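Local coordinates for PKS (Streptomyces albus, PDB 4OQJ), which is a ketosynthase domain of the oxazolomycin polyketide synthase, of a family that joins acyl units by decarboxylative condensation, here in an AT-less type I assembly line, at the interface of chains A and B. Coordinates in Å, arbitrary orientation; residue numbers count along the deposited sequence, not the author numbering. Chains: chain A/B, PKS.

The interface of chains A and B. Residues chain A 174, 177, 182-184, 186; chain B 288-289, 441.
B:Asn289, at the end of strand 280-289, pushes its side chain into chain A between helix 171-180 and the turn that leads into strand 186-190. This patch, with its symmetry twin, belongs to the two-fold dimer interface of a thiolase-fold ketosynthase, a family whose domains pair as homodimers. B:Asn289 buries 50 Å² against the partner, far more than any other residue here. Its CG lies anti to the backbone N (chi1 -172°), which carries the amide away from its own strand and across to A:Ala177, whose CB meets the amide carbon CG at 3.6 Å. On the aliphatic stem, B:Asn289 CB packs 3.5 Å from the hydroxyl OG of A:Ser186.

Two polar links frame this core. The backbone N of B:Asn289 donates to the carbonyl O of A:Cys183 at 3.1 Å; the bond is nearly straight at the hydrogen (175°), yet the donor stands well above the carbonyl plane, away from a lone pair. The second link is better directed: B:Thr441 OG1 gives its hydroxyl to A:Ser186 O at 2.8 Å, in the carbonyl plane and on a lone pair. That same hydroxyl oxygen accepts a bond from B:Asn289 ND2 at 3.0 Å, and OG1 sits close to the plane of that amide, 4° out of it. The relay probably fixes the amide's rotation, with ND2 turned to B:Thr441 and OD1 towards A:Ala177. Within chain A, A:Ser186 OG donates to A:Gly184 O, a longer bond of 3.2 Å, with the donor above the carbonyl plane, that may help steady the turn.

The contact is looser around this core. A:Thr174, crossing B:Thr441 at about a right angle, offers its methyl CG2 to OG1 but loses just 3 Å² to the partner. A:Cys183 touches B:Asn289 O through CB, while its SG stays 4.0 Å from that oxygen, and B:Asn288 buries merely 1 Å², brushing A:Cys183 O through CB.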
ATOM      1  N   THR A 174      -8.899   3.529  -6.986  1.00  8.17           N
ATOM      2  CA  THR A 174     -10.297   3.774  -6.666  1.00 11.55           C
ATOM      3  C   THR A 174     -11.178   4.054  -7.904  1.00 11.22           C
ATOM      4  O   THR A 174     -12.343   3.683  -7.916  1.00  9.67           O
ATOM      5  CB  THR A 174     -10.440   4.949  -5.692  1.00 12.68           C
ATOM      6  OG1 THR A 174      -9.879   6.130  -6.280  1.00 13.78           O
ATOM      7  CG2 THR A 174      -9.747   4.619  -4.376  1.00  9.89           C
ATOM      8  N   ALA A 177     -11.948   0.698  -8.973  1.00  8.02           N
ATOM      9  CA  ALA A 177     -12.926   0.059  -8.085  1.00  8.53           C
ATOM     10  C   ALA A 177     -14.334   0.576  -8.391  1.00 10.19           C
ATOM     11  O   ALA A 177     -15.302  -0.195  -8.445  1.00 11.66           O
ATOM     12  CB  ALA A 177     -12.570   0.308  -6.644  1.00  8.50           C
ATOM     13  N   LEU A 182     -15.317  -3.028  -7.624  1.00 12.32           N
ATOM     14  CA  LEU A 182     -14.419  -3.775  -6.751  1.00 10.50           C
ATOM     15  C   LEU A 182     -14.638  -3.219  -5.351  1.00 15.15           C
ATOM     16  O   LEU A 182     -14.428  -2.023  -5.131  1.00 15.90           O
ATOM     17  CB  LEU A 182     -12.962  -3.616  -7.205  1.00 11.22           C
ATOM     18  CG  LEU A 182     -12.705  -3.792  -8.697  1.00 12.82           C
ATOM     19  CD1 LEU A 182     -11.230  -3.711  -9.004  1.00 13.40           C
ATOM     20  CD2 LEU A 182     -13.291  -5.117  -9.204  1.00 10.59           C
ATOM     21  N   CYS A 183     -15.091  -4.063  -4.424  1.00 12.74           N
ATOM     22  CA  CYS A 183     -15.471  -3.625  -3.083  1.00 10.66           C
ATOM     23  C   CYS A 183     -14.470  -4.020  -2.002  1.00 11.73           C
ATOM     24  O   CYS A 183     -14.684  -3.741  -0.817  1.00 10.09           O
ATOM     25  CB  CYS A 183     -16.844  -4.186  -2.732  1.00 14.39           C
ATOM     26  SG  CYS A 183     -18.101  -3.629  -3.888  1.00 21.53           S
ATOM     27  N   GLY A 184     -13.392  -4.686  -2.398  1.00 11.17           N
ATOM     28  CA  GLY A 184     -12.312  -4.978  -1.470  1.00 12.69           C
ATOM     29  C   GLY A 184     -11.461  -3.730  -1.272  1.00 12.54           C
ATOM     30  O   GLY A 184     -11.770  -2.670  -1.823  1.00  9.79           O
ATOM     31  N   SER A 186      -9.049  -0.943  -1.956  1.00 10.33           N
ATOM     32  CA  SER A 186      -8.582  -0.382  -3.204  1.00 13.70           C
ATOM     33  C   SER A 186      -7.575   0.702  -2.879  1.00 12.20           C
ATOM     34  O   SER A 186      -7.919   1.755  -2.326  1.00 12.19           O
ATOM     35  CB  SER A 186      -9.765   0.144  -4.014  1.00 18.44           C
ATOM     36  OG  SER A 186     -10.688  -0.931  -4.252  1.00 23.04           O
TER
ATOM     37  N   ASN B 288     -12.338  -1.201   2.998  1.00 10.53           N
ATOM     38  CA  ASN B 288     -13.091  -1.686   1.868  1.00  8.76           C
ATOM     39  C   ASN B 288     -13.247  -0.561   0.841  1.00  9.25           C
ATOM     40  O   ASN B 288     -12.673   0.524   1.005  1.00 11.63           O
ATOM     41  CB  ASN B 288     -14.450  -2.255   2.323  1.00 11.41           C
ATOM     42  CG  ASN B 288     -15.434  -1.181   2.768  1.00 14.80           C
ATOM     43  OD1 ASN B 288     -15.203   0.000   2.574  1.00 13.92           O
ATOM     44  ND2 ASN B 288     -16.558  -1.603   3.355  1.00 14.59           N
ATOM     45  N   ASN B 289     -13.968  -0.833  -0.232  1.00  8.89           N
ATOM     46  CA  ASN B 289     -14.343   0.224  -1.170  1.00  8.68           C
ATOM     47  C   ASN B 289     -15.823   0.113  -1.463  1.00 10.61           C
ATOM     48  O   ASN B 289     -16.386  -0.996  -1.478  1.00 11.96           O
ATOM     49  CB  ASN B 289     -13.520   0.151  -2.460  1.00 10.15           C
ATOM     50  CG  ASN B 289     -13.751   1.346  -3.369  1.00 10.98           C
ATOM     51  OD1 ASN B 289     -14.751   1.413  -4.104  1.00  9.80           O
ATOM     52  ND2 ASN B 289     -12.836   2.304  -3.319  1.00 10.44           N
ATOM     53  N   THR B 441     -12.742   4.498  -0.880  1.00  8.29           N
ATOM     54  CA  THR B 441     -12.046   3.553  -0.010  1.00  9.48           C
ATOM     55  C   THR B 441     -12.253   4.004   1.433  1.00 11.60           C
ATOM     56  O   THR B 441     -11.908   5.128   1.805  1.00 11.64           O
ATOM     57  CB  THR B 441     -10.564   3.423  -0.364  1.00 10.01           C
ATOM     58  OG1 THR B 441     -10.457   2.633  -1.552  1.00 13.75           O
ATOM     59  CG2 THR B 441      -9.778   2.723   0.759  1.00  9.69           C
TER